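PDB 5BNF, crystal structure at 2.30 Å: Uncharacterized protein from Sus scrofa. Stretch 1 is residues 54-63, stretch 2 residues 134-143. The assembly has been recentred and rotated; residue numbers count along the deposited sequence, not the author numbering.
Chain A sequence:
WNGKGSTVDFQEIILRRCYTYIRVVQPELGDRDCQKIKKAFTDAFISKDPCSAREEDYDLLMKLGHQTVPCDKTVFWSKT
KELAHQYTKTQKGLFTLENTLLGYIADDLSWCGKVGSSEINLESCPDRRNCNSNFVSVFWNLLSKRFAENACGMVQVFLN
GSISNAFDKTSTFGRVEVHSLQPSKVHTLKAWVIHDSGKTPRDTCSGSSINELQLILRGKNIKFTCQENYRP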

ATOM      1  N   ARG A  54      -9.295 -11.073  -8.582  1.00 26.05           N
ATOM      2  CA  ARG A  54     -10.003 -11.161  -7.307  1.00 29.69           C
ATOM      3  C   ARG A  54      -8.958 -11.226  -6.199  1.00 27.61           C
ATOM      4  O   ARG A  54      -7.837 -11.688  -6.422  1.00 26.64           O
ATOM      5  CB  ARG A  54     -10.868 -12.426  -7.261  1.00 17.43           C
ATOM      6  CG  ARG A  54     -12.314 -12.218  -7.676  1.00 39.23           C
ATOM      7  CD  ARG A  54     -12.921 -13.508  -8.219  1.00 50.98           C
ATOM      8  NE  ARG A  54     -12.628 -14.676  -7.390  1.00 48.74           N
ATOM      9  CZ  ARG A  54     -13.074 -14.850  -6.151  1.00 46.29           C
ATOM     10  NH1 ARG A  54     -12.746 -15.945  -5.490  1.00 44.24           N
ATOM     11  NH2 ARG A  54     -13.848 -13.939  -5.574  1.00 34.98           N
ATOM     12  N   GLU A  55      -9.329 -10.767  -5.009  1.00 32.07           N
ATOM     13  CA  GLU A  55      -8.424 -10.785  -3.862  1.00 35.56           C
ATOM     14  C   GLU A  55      -7.873 -12.193  -3.663  1.00 35.14           C
ATOM     15  O   GLU A  55      -6.669 -12.395  -3.487  1.00 29.05           O
ATOM     16  CB  GLU A  55      -9.181 -10.343  -2.611  1.00 37.28           C
ATOM     17  CG  GLU A  55      -8.505  -9.224  -1.850  1.00 52.67           C
ATOM     18  CD  GLU A  55      -9.397  -8.630  -0.777  1.00 68.32           C
ATOM     19  OE1 GLU A  55      -9.923  -9.400   0.058  1.00 50.43           O
ATOM     20  OE2 GLU A  55      -9.569  -7.391  -0.768  1.00 68.27           O
ATOM     21  N   GLU A  56      -8.777 -13.164  -3.732  1.00 33.38           N
ATOM     22  CA  GLU A  56      -8.448 -14.576  -3.567  1.00 33.16           C
ATOM     23  C   GLU A  56      -7.282 -15.068  -4.423  1.00 33.98           C
ATOM     24  O   GLU A  56      -6.506 -15.914  -3.979  1.00 34.08           O
ATOM     25  CB  GLU A  56      -9.678 -15.434  -3.875  1.00 43.41           C
ATOM     26  CG  GLU A  56     -10.834 -15.309  -2.880  1.00 45.69           C
ATOM     27  CD  GLU A  56     -11.383 -13.900  -2.759  1.00 50.74           C
ATOM     28  OE1 GLU A  56     -11.349 -13.147  -3.754  1.00 40.61           O
ATOM     29  OE2 GLU A  56     -11.869 -13.549  -1.666  1.00 63.61           O
ATOM     30  N   ASP A  57      -7.163 -14.558  -5.646  1.00 26.49           N
ATOM     31  CA  ASP A  57      -6.082 -14.989  -6.526  1.00 27.31           C
ATOM     32  C   ASP A  57      -4.718 -14.758  -5.894  1.00 35.19           C
ATOM     33  O   ASP A  57      -3.721 -15.306  -6.354  1.00 42.82           O
ATOM     34  CB  ASP A  57      -6.134 -14.256  -7.872  1.00 27.11           C
ATOM     35  CG  ASP A  57      -7.427 -14.510  -8.631  1.00 35.11           C
ATOM     36  OD1 ASP A  57      -7.925 -15.650  -8.603  1.00 36.47           O
ATOM     37  OD2 ASP A  57      -7.942 -13.569  -9.269  1.00 40.83           O
ATOM     38  N   TYR A  58      -4.674 -13.948  -4.841  1.00 37.49           N
ATOM     39  CA  TYR A  58      -3.410 -13.661  -4.175  1.00 41.84           C
ATOM     40  C   TYR A  58      -3.236 -14.346  -2.819  1.00 44.04           C
ATOM     41  O   TYR A  58      -2.266 -14.074  -2.109  1.00 45.04           O
ATOM     42  CB  TYR A  58      -3.240 -12.153  -3.991  1.00 38.59           C
ATOM     43  CG  TYR A  58      -2.923 -11.379  -5.252  1.00 30.35           C
ATOM     44  CD1 TYR A  58      -1.758 -11.620  -5.971  1.00 32.83           C
ATOM     45  CD2 TYR A  58      -3.763 -10.357  -5.690  1.00 33.97           C
ATOM     46  CE1 TYR A  58      -1.431 -10.853  -7.095  1.00 20.40           C
ATOM     47  CE2 TYR A  58      -3.448  -9.590  -6.807  1.00 21.99           C
ATOM     48  CZ  TYR A  58      -2.288  -9.839  -7.505  1.00 20.33           C
ATOM     49  OH  TYR A  58      -2.000  -9.082  -8.622  1.00 22.93           O
ATOM     50  N   ASP A  59      -4.161 -15.227  -2.449  1.00 41.53           N
ATOM     51  CA  ASP A  59      -4.048 -15.912  -1.164  1.00 43.72           C
ATOM     52  C   ASP A  59      -2.647 -16.486  -0.982  1.00 43.53           C
ATOM     53  O   ASP A  59      -1.908 -16.077  -0.090  1.00 43.93           O
ATOM     54  CB  ASP A  59      -5.088 -17.031  -1.042  1.00 36.83           C
ATOM     55  CG  ASP A  59      -6.508 -16.500  -0.957  1.00 59.53           C
ATOM     56  OD1 ASP A  59      -6.689 -15.325  -0.575  1.00 84.70           O
ATOM     57  OD2 ASP A  59      -7.448 -17.262  -1.260  1.00 68.02           O
ATOM     58  N   LEU A  60      -2.285 -17.422  -1.848  1.00 39.04           N
ATOM     59  CA  LEU A  60      -0.976 -18.051  -1.794  1.00 47.46           C
ATOM     60  C   LEU A  60       0.112 -17.002  -1.593  1.00 49.03           C
ATOM     61  O   LEU A  60       0.954 -17.128  -0.707  1.00 52.08           O
ATOM     62  CB  LEU A  60      -0.727 -18.818  -3.097  1.00 57.34           C
ATOM     63  CG  LEU A  60       0.484 -19.752  -3.258  1.00 70.44           C
ATOM     64  CD1 LEU A  60       1.767 -19.007  -3.005  1.00 72.38           C
ATOM     65  CD2 LEU A  60       0.377 -20.914  -2.291  1.00 85.67           C
ATOM     66  N   LEU A  61       0.093 -15.966  -2.422  1.00 47.70           N
ATOM     67  CA  LEU A  61       1.097 -14.914  -2.334  1.00 43.93           C
ATOM     68  C   LEU A  61       1.089 -14.157  -1.003  1.00 42.38           C
ATOM     69  O   LEU A  61       2.145 -13.846  -0.464  1.00 38.92           O
ATOM     70  CB  LEU A  61       0.928 -13.928  -3.489  1.00 42.31           C
ATOM     71  CG  LEU A  61       1.976 -12.820  -3.560  1.00 30.60           C
ATOM     72  CD1 LEU A  61       3.364 -13.418  -3.670  1.00 28.77           C
ATOM     73  CD2 LEU A  61       1.681 -11.936  -4.746  1.00 47.00           C
ATOM     74  N   MET A  62      -0.092 -13.858  -0.476  1.00 38.86           N
ATOM     75  CA  MET A  62      -0.185 -13.135   0.788  1.00 46.82           C
ATOM     76  C   MET A  62       0.238 -14.015   1.953  1.00 53.65           C
ATOM     77  O   MET A  62       0.641 -13.522   3.005  1.00 55.46           O
ATOM     78  CB  MET A  62      -1.611 -12.623   1.002  1.00 41.19           C
ATOM     79  CG  MET A  62      -2.037 -11.635  -0.058  1.00 41.59           C
ATOM     80  SD  MET A  62      -0.846 -10.291  -0.203  1.00 49.95           S
ATOM     81  CE  MET A  62      -1.856  -8.897   0.136  1.00 63.49           C
ATOM     82  N   LYS A  63       0.151 -15.325   1.749  1.00 56.91           N
ATOM     83  CA  LYS A  63       0.520 -16.298   2.764  1.00 49.51           C
ATOM     84  C   LYS A  63       2.039 -16.454   2.802  1.00 45.19           C
ATOM     85  O   LYS A  63       2.641 -16.455   3.868  1.00 46.62           O
ATOM     86  CB  LYS A  63      -0.146 -17.640   2.449  1.00 48.75           C
ATOM     87  CG  LYS A  63      -0.048 -18.682   3.545  1.00 57.02           C
ATOM     88  CD  LYS A  63      -0.795 -19.945   3.150  1.00 65.11           C
ATOM     89  CE  LYS A  63      -0.983 -20.882   4.336  1.00 79.94           C
ATOM     90  NZ  LYS A  63      -1.548 -22.198   3.911  1.00 83.20           N
ATOM     91  N   ASN A 134      -8.458  -5.149 -11.870  1.00 26.18           N
ATOM     92  CA  ASN A 134      -7.274  -5.451 -12.667  1.00 23.06           C
ATOM     93  C   ASN A 134      -6.250  -5.926 -11.631  1.00 27.33           C
ATOM     94  O   ASN A 134      -6.322  -5.551 -10.453  1.00 29.26           O
ATOM     95  CB  ASN A 134      -6.776  -4.200 -13.406  1.00 23.31           C
ATOM     96  CG  ASN A 134      -6.113  -3.191 -12.481  1.00 20.59           C
ATOM     97  OD1 ASN A 134      -5.037  -3.440 -11.955  1.00 26.91           O
ATOM     98  ND2 ASN A 134      -6.761  -2.051 -12.281  1.00 16.50           N
ATOM     99  N   PHE A 135      -5.298  -6.738 -12.051  1.00 24.68           N
ATOM    100  CA  PHE A 135      -4.327  -7.286 -11.112  1.00 31.85           C
ATOM    101  C   PHE A 135      -3.399  -6.363 -10.310  1.00 27.47           C
ATOM    102  O   PHE A 135      -2.956  -6.744  -9.226  1.00 19.57           O
ATOM    103  CB  PHE A 135      -3.533  -8.389 -11.811  1.00 26.82           C
ATOM    104  CG  PHE A 135      -4.319  -9.657 -11.977  1.00 28.16           C
ATOM    105  CD1 PHE A 135      -4.523 -10.503 -10.892  1.00 17.76           C
ATOM    106  CD2 PHE A 135      -4.916  -9.973 -13.196  1.00 15.51           C
ATOM    107  CE1 PHE A 135      -5.315 -11.649 -11.020  1.00 33.71           C
ATOM    108  CE2 PHE A 135      -5.708 -11.114 -13.331  1.00 24.03           C
ATOM    109  CZ  PHE A 135      -5.909 -11.951 -12.244  1.00 35.74           C
ATOM    110  N   VAL A 136      -3.117  -5.163 -10.803  1.00 17.42           N
ATOM    111  CA  VAL A 136      -2.265  -4.247 -10.056  1.00 28.79           C
ATOM    112  C   VAL A 136      -3.036  -3.587  -8.906  1.00 31.83           C
ATOM    113  O   VAL A 136      -2.559  -3.514  -7.765  1.00 28.55           O
ATOM    114  CB  VAL A 136      -1.675  -3.156 -10.981  1.00 32.51           C
ATOM    115  CG1 VAL A 136      -1.025  -2.053 -10.156  1.00 22.10           C
ATOM    116  CG2 VAL A 136      -0.640  -3.775 -11.890  1.00 14.68           C
ATOM    117  N   SER A 137      -4.239  -3.118  -9.203  1.00 24.22           N
ATOM    118  CA  SER A 137      -5.054  -2.466  -8.200  1.00 22.30           C
ATOM    119  C   SER A 137      -5.505  -3.427  -7.110  1.00 29.70           C
ATOM    120  O   SER A 137      -5.460  -3.098  -5.926  1.00 32.01           O
ATOM    121  CB  SER A 137      -6.261  -1.815  -8.860  1.00 20.81           C
ATOM    122  OG  SER A 137      -5.830  -0.833  -9.781  1.00 23.94           O
ATOM    123  N   VAL A 138      -5.941  -4.618  -7.496  1.00 20.32           N
ATOM    124  CA  VAL A 138      -6.393  -5.568  -6.500  1.00 16.80           C
ATOM    125  C   VAL A 138      -5.257  -5.907  -5.560  1.00 13.80           C
ATOM    126  O   VAL A 138      -5.440  -5.999  -4.350  1.00 22.18           O
ATOM    127  CB  VAL A 138      -6.929  -6.836  -7.144  1.00 15.20           C
ATOM    128  CG1 VAL A 138      -7.052  -7.938  -6.110  1.00 17.32           C
ATOM    129  CG2 VAL A 138      -8.299  -6.532  -7.759  1.00 24.04           C
ATOM    130  N   PHE A 139      -4.077  -6.079  -6.128  1.00 21.58           N
ATOM    131  CA  PHE A 139      -2.909  -6.376  -5.336  1.00 28.27           C
ATOM    132  C   PHE A 139      -2.721  -5.280  -4.286  1.00 27.72           C
ATOM    133  O   PHE A 139      -2.854  -5.515  -3.086  1.00 35.62           O
ATOM    134  CB  PHE A 139      -1.677  -6.429  -6.223  1.00 25.39           C
ATOM    135  CG  PHE A 139      -0.406  -6.536  -5.453  1.00 31.88           C
ATOM    136  CD1 PHE A 139      -0.052  -7.729  -4.851  1.00 22.84           C
ATOM    137  CD2 PHE A 139       0.418  -5.432  -5.286  1.00 35.80           C
ATOM    138  CE1 PHE A 139       1.112  -7.818  -4.083  1.00 38.55           C
ATOM    139  CE2 PHE A 139       1.579  -5.515  -4.523  1.00 26.98           C
ATOM    140  CZ  PHE A 139       1.926  -6.708  -3.922  1.00 35.88           C
ATOM    141  N   TRP A 140      -2.421  -4.076  -4.756  1.00 26.71           N
ATOM    142  CA  TRP A 140      -2.199  -2.951  -3.864  1.00 30.48           C
ATOM    143  C   TRP A 140      -3.342  -2.701  -2.892  1.00 29.36           C
ATOM    144  O   TRP A 140      -3.113  -2.312  -1.750  1.00 31.05           O
ATOM    145  CB  TRP A 140      -1.902  -1.699  -4.684  1.00 24.44           C
ATOM    146  CG  TRP A 140      -0.565  -1.766  -5.345  1.00 23.00           C
ATOM    147  CD1 TRP A 140      -0.315  -1.880  -6.678  1.00 33.69           C
ATOM    148  CD2 TRP A 140       0.707  -1.735  -4.699  1.00 24.80           C
ATOM    149  NE1 TRP A 140       1.038  -1.919  -6.906  1.00 40.50           N
ATOM    150  CE2 TRP A 140       1.690  -1.831  -5.706  1.00 38.31           C
ATOM    151  CE3 TRP A 140       1.115  -1.631  -3.365  1.00 24.49           C
ATOM    152  CZ2 TRP A 140       3.056  -1.827  -5.424  1.00 45.51           C
ATOM    153  CZ3 TRP A 140       2.475  -1.628  -3.083  1.00 31.06           C
ATOM    154  CH2 TRP A 140       3.428  -1.724  -4.108  1.00 27.00           C
ATOM    155  N   ASN A 141      -4.569  -2.934  -3.341  1.00 28.37           N
ATOM    156  CA  ASN A 141      -5.738  -2.746  -2.495  1.00 27.53           C
ATOM    157  C   ASN A 141      -5.721  -3.742  -1.349  1.00 29.27           C
ATOM    158  O   ASN A 141      -6.033  -3.396  -0.212  1.00 29.71           O
ATOM    159  CB  ASN A 141      -7.007  -2.943  -3.306  1.00 41.02           C
ATOM    160  CG  ASN A 141      -7.970  -1.803  -3.149  1.00 61.43           C
ATOM    161  OD1 ASN A 141      -8.548  -1.601  -2.079  1.00 51.88           O
ATOM    162  ND2 ASN A 141      -8.147  -1.036  -4.220  1.00 62.56           N
ATOM    163  N   LEU A 142      -5.352  -4.982  -1.656  1.00 29.04           N
ATOM    164  CA  LEU A 142      -5.290  -6.036  -0.653  1.00 29.97           C
ATOM    165  C   LEU A 142      -4.100  -5.855   0.305  1.00 36.40           C
ATOM    166  O   LEU A 142      -4.225  -6.054   1.510  1.00 40.63           O
ATOM    167  CB  LEU A 142      -5.194  -7.398  -1.340  1.00 23.05           C
ATOM    168  CG  LEU A 142      -4.980  -8.616  -0.445  1.00 26.86           C
ATOM    169  CD1 LEU A 142      -6.077  -8.679   0.626  1.00 25.30           C
ATOM    170  CD2 LEU A 142      -4.973  -9.873  -1.302  1.00 40.33           C
ATOM    171  N   LEU A 143      -2.951  -5.476  -0.240  1.00 23.69           N
ATOM    172  CA  LEU A 143      -1.755  -5.278   0.561  1.00 29.39           C
ATOM    173  C   LEU A 143      -2.027  -4.215   1.620  1.00 33.18           C
ATOM    174  O   LEU A 143      -1.696  -4.381   2.794  1.00 29.82           O
ATOM    175  CB  LEU A 143      -0.590  -4.833  -0.326  1.00 12.11           C
ATOM    176  CG  LEU A 143       0.774  -5.104   0.302  1.00 39.52           C
ATOM    177  CD1 LEU A 143       0.848  -6.581   0.680  1.00 25.54           C
ATOM    178  CD2 LEU A 143       1.898  -4.732  -0.666  1.00 30.22           C
TER

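What joins a short 3-10 turn to a helix more than seventy residues further along the chain? The main answer is Tyr58, which sits at the N-cap position of helix 59-63 and points its CA-to-CB bond toward the second stretch. Its long, flat ring reaches the beginning of helix 135-143, and there Tyr58 OH donates a hydrogen bond to Phe135 O at 2.6 Å. That carbonyl lies in the first turn, where its bond along the helix, from Phe139 N to Phe135 O at 3.4 Å, is weak. A tyrosine suits this buried place because the ring offers apolar surface along its length while the hydroxyl at its tip meets a backbone acceptor.

How is the Tyr58 ring enclosed? Phe139 presents its edge to one face of the ring, with centroids 5.5 Å apart and planes at 67°, so the two aromatics fit as a wedge against a plate. The ring also passes close to the helix backbone, with Tyr58 CE2 3.6 Å from Phe139 CA. Val138 fills in at the ring's edge, its CG1 4.0 Å from Tyr58 CE2, and Tyr58 CZ lies 4.1 Å from Phe135 CD1. Nearer the root of the side chain, Tyr58 CB rests 3.9 Å from Leu142 CD2.

Which bump fills the hollow further along the helix? The CA-to-CB bond of Met62 points toward the second stretch, and its bent side chain (chi1 and chi2 both m) sets the terminal methyl between two leucines: Met62 CE is 3.2 Å from Leu142 CG, a tight approach, and 3.6 Å from Leu143 CD1. The slender, unbranched methionine chain helps bridge helices whose axes come no closer than 11.8 Å and diverge by 42°. Leu142, in turn, is a branched knob touched from several directions, for Glu55 CG also comes within 3.5 Å of its CD1. Leu61 adds a lighter apolar contact, its CD2 4.2 Å from Phe139 CE1.

What shapes the end of the contact around the 3-10 segment? Here the backbone itself comes close, Glu55 and Val138 having CA atoms 6.2 Å apart. Val138, compact and beta-branched, fits against this turn, with its CG1 3.8 Å from both Arg54 C and Glu55 N. Asp57 steadies the turn by accepting a hydrogen bond from Arg54 N at its OD2, 2.9 Å away; that same Asp57 OD2 lies 3.7 Å from Phe135 CE1. Altogether the two stretches bury 599 Å², largely by apolar packing around a single cross-stretch hydrogen bond.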